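Local structure of Ras GTPase-activating-like protein IQGAP3 (3ISU) at residues A[23-33]-A[49-58]; A[60-68]-A[77-85]. The protein probably acts as a scaffold in small-GTPase and calmodulin signalling, through domains that include this C-terminal RGC (RasGAP C-terminal) domain. All coordinates share one frame; numbering follows the deposited sequence.

Overall arrangement
Contact 1 and contact 2 sit side by side in one four-stranded antiparallel sheet, their centres about 15 Å apart. Contact 1 pairs strand 25-28, at one margin, with strand 52-58; contact 2 pairs the strands of the hairpin 64-71/74-82, the second being the other margin. Strands 52-58 and 64-71 join them: T57 with E66 and D55 with N68 share backbone hydrogen bonds. Both are partly buried, contact 1 nearer the chain's centre with more buried residues, contact 2 farther out, and both bury an apolar face toward helix 107-119. Contact 1 adds one histidine-carboxylate bond and a capped helix start, whereas contact 2 carries a row of charged and amide groups with bound water.

Contact 1: A[23-33]-A[49-58]; sequences PSLHYTAAQLL and FRNVIFDITP
The antiparallel pairing of edge strand 25-28 with strand 52-58 leads directly into the first turn of helix 29-35. L25 with I56 and Y27 with F54 are the hydrogen-bonded pairs, and A29 N adds a further bond to V52 O (2.8 Å) just past the last bridge. On the face of H26 and I53, H26 and D55 lie side by side. H26 CG is anti to the backbone N (chi1 175°), which lays the ring alongside D55, and chi2 of 94° turns ND1 to it: H26 ND1 donates to D55 OD1 at 2.5 Å. The oxygen lies near the imidazole plane and is approached on its syn side, although ring and carboxylate are turned 40° apart. I53 CG2 comes obliquely against H26 CE1 (3.3 Å). The face of L25, Y27, F54 and I56 is largely apolar, though Y27 OH bonds to K117. L32 CD1 reaches F54 CD2 at 3.6 Å, and L25 and L32 also touch L113 of helix 107-119, which covers this side. At the helix start A29 CB touches both F49 CB and V52 CB, each 3.7 Å away. T28 OG1 accepts from Q31 N (3.0 Å), while T28 N donates to Q31 OE1 (2.8 Å), a capping box. These reciprocal bonds fix the turn from strand to helix; the carboxylate beside H26 ND1 would probably favour a protonated imidazole, though so short a bond must be read with caution.

Contact 2: A[60-68]-A[77-85]; sequences DEAGKFEVN and ERFQLHYQD
K64 and E66 both place CG anti to the backbone N (chi1 -178° and -175°) and run on extended, while Q80 bends at chi2 (-56°), and this brings the E66 carboxylate to the Q80 amide and lays the K64 chain across Q80 in the hairpin of strands 64-71 and 74-82. Q80 NE2 donates to E66 OE1 at 3.2 Å, reaching the anti side of a carboxylate turned almost at right angles to the amide. The same oxygen forms a salt bridge with R78 NE (3.4 Å), but it lies well out of the guanidinium plane and no N-H points at it. Q80 OE1 sits 3.3 Å from K64 CE and accepts from a water that also takes the D60 N-H. K64 runs alongside H82, K64 CD lying 3.6 Å from H82 CE1, and K64 NZ ends in a salt bridge to D60 OD1 (3.0 Å). A second water joins H82 ND1 to A62 O in the type II turn 61-64. On the opposite face, V67 CB packs on F79 CE2 (3.7 Å) and V67 CG2 meets L81 CD1 (3.8 Å); L81 also touches L110 of helix 107-119, and F79 meets F100 edge-to-face. Paired backbone bonds at F65-L81 and V67-F79 hold the register, and Y83 N closes it on G63 O (2.8 Å). E66 OE1 thus combines one directed bond with a charge attraction that probably constrains the direction of the R78 guanidinium less.

Contact 1: A[23-33]-A[49-58]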
loop_
_atom_site.group_PDB
_atom_site.type_symbol
_atom_site.label_atom_id
_atom_site.label_comp_id
_atom_site.label_asym_id
_atom_site.label_seq_id
_atom_site.Cartn_x
_atom_site.Cartn_y
_atom_site.Cartn_z
ATOM N N PRO A 23 -13.363 8.648 -0.439
ATOM C CA PRO A 23 -12.754 7.638 -1.300
ATOM C C PRO A 23 -11.700 6.783 -0.576
ATOM O O PRO A 23 -10.920 7.307 0.226
ATOM C CB PRO A 23 -12.094 8.477 -2.396
ATOM C CG PRO A 23 -11.723 9.768 -1.710
ATOM C CD PRO A 23 -12.567 9.891 -0.444
ATOM N N SER A 24 -11.697 5.484 -0.864
ATOM C CA SER A 24 -10.727 4.564 -0.272
ATOM C C SER A 24 -10.386 3.384 -1.187
ATOM O O SER A 24 -10.996 3.176 -2.241
ATOM C CB SER A 24 -11.215 4.053 1.086
ATOM O OG SER A 24 -12.212 3.063 0.928
ATOM N N LEU A 25 -9.354 2.653 -0.776
ATOM C CA LEU A 25 -8.947 1.429 -1.411
ATOM C C LEU A 25 -8.834 0.392 -0.296
ATOM O O LEU A 25 -8.222 0.651 0.729
ATOM C CB LEU A 25 -7.599 1.585 -2.078
ATOM C CG LEU A 25 -7.524 2.544 -3.269
ATOM C CD1 LEU A 25 -6.087 2.509 -3.833
ATOM C CD2 LEU A 25 -8.601 2.176 -4.317
ATOM N N HIS A 26 -9.481 -0.735 -0.517
ATOM C CA HIS A 26 -9.451 -1.866 0.372
ATOM C C HIS A 26 -9.021 -3.069 -0.463
ATOM O O HIS A 26 -9.747 -3.498 -1.376
ATOM C CB HIS A 26 -10.854 -2.028 0.967
ATOM C CG HIS A 26 -11.034 -3.236 1.826
ATOM N ND1 HIS A 26 -10.877 -3.207 3.195
ATOM C CD2 HIS A 26 -11.423 -4.501 1.520
ATOM C CE1 HIS A 26 -11.136 -4.403 3.694
ATOM N NE2 HIS A 26 -11.457 -5.211 2.698
ATOM N N TYR A 27 -7.828 -3.615 -0.201
ATOM C CA TYR A 27 -7.312 -4.744 -0.983
ATOM C C TYR A 27 -6.620 -5.739 -0.087
ATOM O O TYR A 27 -5.900 -5.346 0.834
ATOM C CB TYR A 27 -6.277 -4.294 -2.026
ATOM C CG TYR A 27 -6.879 -3.534 -3.201
ATOM C CD1 TYR A 27 -7.736 -4.185 -4.074
ATOM C CD2 TYR A 27 -6.613 -2.193 -3.421
ATOM C CE1 TYR A 27 -8.326 -3.522 -5.170
ATOM C CE2 TYR A 27 -7.193 -1.508 -4.547
ATOM C CZ TYR A 27 -8.031 -2.192 -5.413
ATOM O OH TYR A 27 -8.637 -1.567 -6.527
ATOM N N THR A 28 -6.752 -7.018 -0.408
ATOM C CA THR A 28 -5.944 -8.015 0.281
ATOM C C THR A 28 -4.560 -8.015 -0.355
ATOM O O THR A 28 -4.375 -7.546 -1.478
ATOM C CB THR A 28 -6.558 -9.431 0.176
ATOM O OG1 THR A 28 -6.428 -9.913 -1.171
ATOM C CG2 THR A 28 -8.052 -9.442 0.633
ATOM N N ALA A 29 -3.588 -8.589 0.353
ATOM C CA ALA A 29 -2.286 -8.841 -0.202
ATOM C C ALA A 29 -2.360 -9.643 -1.485
ATOM O O ALA A 29 -1.588 -9.452 -2.394
ATOM C CB ALA A 29 -1.384 -9.577 0.863
ATOM N N ALA A 30 -3.310 -10.580 -1.575
ATOM C CA ALA A 30 -3.412 -11.399 -2.737
ATOM C C ALA A 30 -3.869 -10.557 -3.921
ATOM O O ALA A 30 -3.419 -10.773 -5.046
ATOM C CB ALA A 30 -4.375 -12.574 -2.486
ATOM N N GLN A 31 -4.790 -9.642 -3.683
ATOM C CA GLN A 31 -5.233 -8.732 -4.755
ATOM C C GLN A 31 -4.099 -7.823 -5.199
ATOM O O GLN A 31 -3.887 -7.609 -6.392
ATOM C CB GLN A 31 -6.421 -7.912 -4.292
ATOM C CG GLN A 31 -7.698 -8.739 -4.131
ATOM C CD GLN A 31 -8.799 -7.940 -3.520
ATOM O OE1 GLN A 31 -8.655 -7.348 -2.463
ATOM N NE2 GLN A 31 -9.943 -7.877 -4.230
ATOM N N LEU A 32 -3.342 -7.311 -4.247
ATOM C CA LEU A 32 -2.179 -6.470 -4.603
ATOM C C LEU A 32 -1.074 -7.240 -5.354
ATOM O O LEU A 32 -0.418 -6.730 -6.274
ATOM C CB LEU A 32 -1.647 -5.818 -3.355
ATOM C CG LEU A 32 -2.533 -4.790 -2.683
ATOM C CD1 LEU A 32 -1.668 -4.171 -1.612
ATOM C CD2 LEU A 32 -3.029 -3.752 -3.646
ATOM N N LEU A 33 -0.924 -8.516 -5.035
ATOM C CA LEU A 33 0.006 -9.368 -5.809
ATOM C C LEU A 33 -0.431 -9.518 -7.227
ATOM O O LEU A 33 0.344 -9.387 -8.164
ATOM C CB LEU A 33 0.146 -10.755 -5.141
ATOM C CG LEU A 33 1.125 -11.701 -5.821
ATOM C CD1 LEU A 33 2.580 -11.211 -5.499
ATOM C CD2 LEU A 33 0.926 -13.168 -5.380
ATOM N N PHE A 49 -1.901 -14.696 1.948
ATOM C CA PHE A 49 -2.034 -13.310 1.425
ATOM C C PHE A 49 -3.488 -12.850 1.407
ATOM O O PHE A 49 -3.752 -11.662 1.547
ATOM C CB PHE A 49 -1.438 -13.187 0.021
ATOM C CG PHE A 49 0.089 -13.126 -0.022
ATOM C CD1 PHE A 49 0.865 -13.488 1.086
ATOM C CD2 PHE A 49 0.729 -12.790 -1.183
ATOM C CE1 PHE A 49 2.250 -13.446 1.032
ATOM C CE2 PHE A 49 2.120 -12.735 -1.240
ATOM C CZ PHE A 49 2.865 -13.089 -0.094
ATOM N N ARG A 50 -4.432 -13.783 1.244
ATOM C CA ARG A 50 -5.858 -13.451 1.340
ATOM C C ARG A 50 -6.223 -12.888 2.709
ATOM O O ARG A 50 -7.187 -12.169 2.845
ATOM C CB ARG A 50 -6.755 -14.667 1.017
ATOM C CG ARG A 50 -6.757 -15.104 -0.461
ATOM C CD ARG A 50 -7.682 -16.324 -0.710
ATOM N NE ARG A 50 -8.969 -15.877 -1.185
ATOM C CZ ARG A 50 -10.117 -16.522 -1.015
ATOM N NH1 ARG A 50 -10.154 -17.676 -0.356
ATOM N NH2 ARG A 50 -11.223 -15.995 -1.514
ATOM N N ASN A 51 -5.432 -13.194 3.729
ATOM C CA ASN A 51 -5.743 -12.781 5.078
ATOM C C ASN A 51 -4.844 -11.649 5.543
ATOM O O ASN A 51 -4.637 -11.458 6.741
ATOM C CB ASN A 51 -5.572 -13.986 6.025
ATOM C CG ASN A 51 -6.474 -15.142 5.643
ATOM O OD1 ASN A 51 -5.997 -16.253 5.341
ATOM N ND2 ASN A 51 -7.784 -14.888 5.629
ATOM N N VAL A 52 -4.323 -10.873 4.597
ATOM C CA VAL A 52 -3.620 -9.645 4.947
ATOM C C VAL A 52 -4.419 -8.579 4.210
ATOM O O VAL A 52 -4.589 -8.694 2.999
ATOM C CB VAL A 52 -2.171 -9.657 4.430
ATOM C CG1 VAL A 52 -1.516 -8.287 4.556
ATOM C CG2 VAL A 52 -1.340 -10.705 5.168
ATOM N N ILE A 53 -4.886 -7.566 4.912
ATOM C CA ILE A 53 -5.785 -6.586 4.323
ATOM C C ILE A 53 -5.209 -5.196 4.483
ATOM O O ILE A 53 -4.789 -4.801 5.604
ATOM C CB ILE A 53 -7.197 -6.663 4.972
ATOM C CG1 ILE A 53 -7.829 -8.028 4.673
ATOM C CG2 ILE A 53 -8.103 -5.535 4.460
ATOM C CD1 ILE A 53 -7.671 -9.032 5.817
ATOM N N PHE A 54 -5.146 -4.471 3.351
ATOM C CA PHE A 54 -4.712 -3.067 3.316
ATOM C C PHE A 54 -5.861 -2.123 3.051
ATOM O O PHE A 54 -6.691 -2.421 2.187
ATOM C CB PHE A 54 -3.700 -2.890 2.198
ATOM C CG PHE A 54 -2.460 -3.667 2.407
ATOM C CD1 PHE A 54 -1.452 -3.157 3.231
ATOM C CD2 PHE A 54 -2.295 -4.899 1.814
ATOM C CE1 PHE A 54 -0.295 -3.861 3.432
ATOM C CE2 PHE A 54 -1.145 -5.633 2.032
ATOM C CZ PHE A 54 -0.156 -5.118 2.867
ATOM N N ASP A 55 -5.922 -1.006 3.773
ATOM C CA ASP A 55 -6.905 0.030 3.525
ATOM C C ASP A 55 -6.142 1.328 3.390
ATOM O O ASP A 55 -5.420 1.703 4.321
ATOM C CB ASP A 55 -7.886 0.183 4.683
ATOM C CG ASP A 55 -8.920 -0.957 4.733
ATOM O OD1 ASP A 55 -9.846 -0.982 3.869
ATOM O OD2 ASP A 55 -8.791 -1.823 5.636
ATOM N N ILE A 56 -6.345 2.013 2.271
ATOM C CA ILE A 56 -5.624 3.240 1.957
ATOM C C ILE A 56 -6.633 4.365 1.770
ATOM O O ILE A 56 -7.606 4.205 1.046
ATOM C CB ILE A 56 -4.751 3.095 0.688
ATOM C CG1 ILE A 56 -3.829 1.894 0.809
ATOM C CG2 ILE A 56 -3.885 4.336 0.486
ATOM C CD1 ILE A 56 -2.621 1.935 -0.202
ATOM N N THR A 57 -6.418 5.454 2.477
ATOM C CA THR A 57 -7.297 6.616 2.417
ATOM C C THR A 57 -6.455 7.863 2.267
ATOM O O THR A 57 -5.303 7.880 2.668
ATOM C CB THR A 57 -8.146 6.731 3.713
ATOM O OG1 THR A 57 -7.262 6.627 4.831
ATOM C CG2 THR A 57 -9.178 5.618 3.795
ATOM N N PRO A 58 -7.039 8.945 1.705
ATOM C CA PRO A 58 -6.296 10.189 1.617
ATOM C C PRO A 58 -6.036 10.746 2.994
ATOM O O PRO A 58 -6.900 10.630 3.900
ATOM C CB PRO A 58 -7.246 11.120 0.793
ATOM C CG PRO A 58 -8.246 10.203 0.197
ATOM C CD PRO A 58 -8.420 9.113 1.209
#

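Contact 2: A[60-68]-A[77-85]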
loop_
_atom_site.group_PDB
_atom_site.type_symbol
_atom_site.label_atom_id
_atom_site.label_comp_id
_atom_site.label_asym_id
_atom_site.label_seq_id
_atom_site.Cartn_x
_atom_site.Cartn_y
_atom_site.Cartn_z
ATOM N N ASP A 60 -4.094 13.966 5.482
ATOM C CA ASP A 60 -4.444 15.305 5.891
ATOM C C ASP A 60 -3.535 16.381 5.258
ATOM O O ASP A 60 -3.459 17.498 5.735
ATOM C CB ASP A 60 -4.447 15.348 7.442
ATOM C CG ASP A 60 -3.070 15.318 8.059
ATOM O OD1 ASP A 60 -2.037 15.088 7.390
ATOM O OD2 ASP A 60 -3.008 15.559 9.290
ATOM N N GLU A 61 -2.875 16.020 4.155
ATOM C CA GLU A 61 -2.021 16.904 3.395
ATOM C C GLU A 61 -2.077 16.423 1.949
ATOM O O GLU A 61 -2.396 15.263 1.692
ATOM C CB GLU A 61 -0.562 16.816 3.829
ATOM C CG GLU A 61 -0.251 17.283 5.250
ATOM C CD GLU A 61 1.221 17.182 5.592
ATOM O OE1 GLU A 61 1.980 16.402 4.947
ATOM O OE2 GLU A 61 1.632 17.916 6.517
ATOM N N ALA A 62 -1.747 17.334 1.033
ATOM C CA ALA A 62 -1.640 17.021 -0.388
ATOM C C ALA A 62 -0.646 15.902 -0.590
ATOM O O ALA A 62 0.492 15.985 -0.085
ATOM C CB ALA A 62 -1.127 18.302 -1.179
ATOM N N GLY A 63 -1.025 14.884 -1.357
ATOM C CA GLY A 63 -0.090 13.815 -1.704
ATOM C C GLY A 63 0.108 12.780 -0.579
ATOM O O GLY A 63 0.868 11.842 -0.748
ATOM N N LYS A 64 -0.603 12.936 0.532
ATOM C CA LYS A 64 -0.402 12.054 1.704
ATOM C C LYS A 64 -1.520 11.032 1.734
ATOM O O LYS A 64 -2.682 11.368 1.519
ATOM C CB LYS A 64 -0.394 12.854 2.992
ATOM C CG LYS A 64 -0.142 12.045 4.268
ATOM C CD LYS A 64 0.031 13.065 5.402
ATOM C CE LYS A 64 0.524 12.474 6.699
ATOM N NZ LYS A 64 0.532 13.580 7.717
ATOM N N PHE A 65 -1.164 9.777 1.989
ATOM C CA PHE A 65 -2.132 8.692 2.096
ATOM C C PHE A 65 -1.861 7.923 3.371
ATOM O O PHE A 65 -0.699 7.740 3.750
ATOM C CB PHE A 65 -2.019 7.739 0.936
ATOM C CG PHE A 65 -2.245 8.399 -0.370
ATOM C CD1 PHE A 65 -3.503 8.472 -0.913
ATOM C CD2 PHE A 65 -1.199 9.000 -1.028
ATOM C CE1 PHE A 65 -3.716 9.102 -2.139
ATOM C CE2 PHE A 65 -1.413 9.639 -2.273
ATOM C CZ PHE A 65 -2.657 9.700 -2.808
ATOM N N GLU A 66 -2.941 7.566 4.051
ATOM C CA GLU A 66 -2.845 6.851 5.299
ATOM C C GLU A 66 -3.074 5.396 4.953
ATOM O O GLU A 66 -4.048 5.065 4.281
ATOM C CB GLU A 66 -3.903 7.390 6.251
ATOM C CG GLU A 66 -3.833 6.803 7.620
ATOM C CD GLU A 66 -4.655 7.638 8.601
ATOM O OE1 GLU A 66 -4.126 8.677 9.062
ATOM O OE2 GLU A 66 -5.830 7.270 8.855
ATOM N N VAL A 67 -2.126 4.545 5.338
ATOM C CA VAL A 67 -2.213 3.117 5.073
ATOM C C VAL A 67 -2.450 2.423 6.403
ATOM O O VAL A 67 -1.694 2.600 7.351
ATOM C CB VAL A 67 -0.943 2.544 4.425
ATOM C CG1 VAL A 67 -1.153 1.084 4.030
ATOM C CG2 VAL A 67 -0.572 3.352 3.183
ATOM N N ASN A 68 -3.536 1.679 6.458
ATOM C CA ASN A 68 -3.857 0.845 7.580
ATOM C C ASN A 68 -3.747 -0.560 7.035
ATOM O O ASN A 68 -3.819 -0.785 5.789
ATOM C CB ASN A 68 -5.273 1.166 8.064
ATOM C CG ASN A 68 -5.301 2.354 8.954
ATOM O OD1 ASN A 68 -4.844 2.279 10.100
ATOM N ND2 ASN A 68 -5.818 3.476 8.454
ATOM N N GLU A 77 0.068 -0.644 12.965
ATOM C CA GLU A 77 0.207 0.766 13.215
ATOM C C GLU A 77 0.043 1.487 11.868
ATOM O O GLU A 77 0.662 1.096 10.888
ATOM C CB GLU A 77 1.584 1.060 13.812
ATOM C CG GLU A 77 1.795 2.441 14.379
ATOM C CD GLU A 77 0.896 2.795 15.575
ATOM O OE1 GLU A 77 0.391 1.899 16.313
ATOM O OE2 GLU A 77 0.717 4.002 15.789
ATOM N N ARG A 78 -0.852 2.456 11.854
ATOM C CA ARG A 78 -1.062 3.356 10.737
ATOM C C ARG A 78 0.270 3.932 10.339
ATOM O O ARG A 78 1.081 4.263 11.207
ATOM C CB ARG A 78 -1.892 4.543 11.211
ATOM C CG ARG A 78 -3.119 4.907 10.440
ATOM C CD ARG A 78 -4.019 5.774 11.384
ATOM N NE ARG A 78 -3.285 6.969 11.824
ATOM C CZ ARG A 78 -3.496 7.663 12.953
ATOM N NH1 ARG A 78 -4.448 7.319 13.818
ATOM N NH2 ARG A 78 -2.739 8.732 13.215
ATOM N N PHE A 79 0.498 4.087 9.055
ATOM C CA PHE A 79 1.576 4.991 8.654
ATOM C C PHE A 79 1.202 5.738 7.354
ATOM O O PHE A 79 0.167 5.473 6.747
ATOM C CB PHE A 79 2.856 4.229 8.464
ATOM C CG PHE A 79 2.867 3.463 7.229
ATOM C CD1 PHE A 79 3.475 3.983 6.095
ATOM C CD2 PHE A 79 2.246 2.255 7.162
ATOM C CE1 PHE A 79 3.461 3.303 4.941
ATOM C CE2 PHE A 79 2.243 1.554 5.996
ATOM C CZ PHE A 79 2.845 2.073 4.884
ATOM N N GLN A 80 2.091 6.632 6.962
ATOM C CA GLN A 80 1.778 7.674 6.002
ATOM C C GLN A 80 2.666 7.512 4.787
ATOM O O GLN A 80 3.897 7.370 4.940
ATOM C CB GLN A 80 1.969 9.032 6.651
ATOM C CG GLN A 80 1.177 9.294 7.946
ATOM C CD GLN A 80 -0.337 9.115 7.837
ATOM O OE1 GLN A 80 -0.982 9.580 6.882
ATOM N NE2 GLN A 80 -0.922 8.455 8.847
ATOM N N LEU A 81 2.038 7.404 3.607
ATOM C CA LEU A 81 2.737 7.336 2.321
ATOM C C LEU A 81 2.627 8.753 1.735
ATOM O O LEU A 81 1.555 9.341 1.765
ATOM C CB LEU A 81 2.056 6.372 1.334
ATOM C CG LEU A 81 2.298 4.871 1.174
ATOM C CD1 LEU A 81 1.381 4.375 0.088
ATOM C CD2 LEU A 81 3.758 4.611 0.767
ATOM N N HIS A 82 3.730 9.271 1.214
ATOM C CA HIS A 82 3.732 10.544 0.530
ATOM C C HIS A 82 4.061 10.307 -0.938
ATOM O O HIS A 82 5.068 9.678 -1.287
ATOM C CB HIS A 82 4.734 11.478 1.183
ATOM C CG HIS A 82 4.345 11.875 2.566
ATOM N ND1 HIS A 82 3.544 12.966 2.822
ATOM C CD2 HIS A 82 4.625 11.316 3.772
ATOM C CE1 HIS A 82 3.378 13.087 4.129
ATOM N NE2 HIS A 82 4.004 12.087 4.727
ATOM N N TYR A 83 3.194 10.814 -1.796
ATOM C CA TYR A 83 3.354 10.619 -3.214
ATOM C C TYR A 83 4.732 11.129 -3.665
ATOM O O TYR A 83 5.406 10.476 -4.473
ATOM C CB TYR A 83 2.244 11.357 -3.918
ATOM C CG TYR A 83 2.052 10.943 -5.335
ATOM C CD1 TYR A 83 1.266 9.846 -5.678
ATOM C CD2 TYR A 83 2.733 11.606 -6.348
ATOM C CE1 TYR A 83 1.094 9.491 -7.006
ATOM C CE2 TYR A 83 2.583 11.235 -7.625
ATOM C CZ TYR A 83 1.761 10.208 -7.963
ATOM O OH TYR A 83 1.665 9.919 -9.296
ATOM N N GLN A 84 5.185 12.253 -3.102
ATOM C CA GLN A 84 6.469 12.842 -3.514
ATOM C C GLN A 84 7.658 11.943 -3.160
ATOM O O GLN A 84 8.638 11.846 -3.918
ATOM C CB GLN A 84 6.664 14.227 -2.928
ATOM C CG GLN A 84 7.969 14.928 -3.419
ATOM C CD GLN A 84 8.062 15.177 -4.936
ATOM O OE1 GLN A 84 7.038 15.395 -5.634
ATOM N NE2 GLN A 84 9.309 15.122 -5.471
ATOM N N ASP A 85 7.543 11.213 -2.051
ATOM C CA ASP A 85 8.564 10.217 -1.681
ATOM C C ASP A 85 8.608 9.058 -2.698
ATOM O O ASP A 85 9.679 8.599 -3.089
ATOM C CB ASP A 85 8.332 9.682 -0.249
ATOM C CG ASP A 85 8.564 10.727 0.822
ATOM O OD1 ASP A 85 9.247 11.723 0.594
ATOM O OD2 ASP A 85 8.041 10.553 1.914
HETATM O O HOH W 1 -2.845 11.825 7.336
HETATM O O HOH W 2 2.678 14.689 0.925
#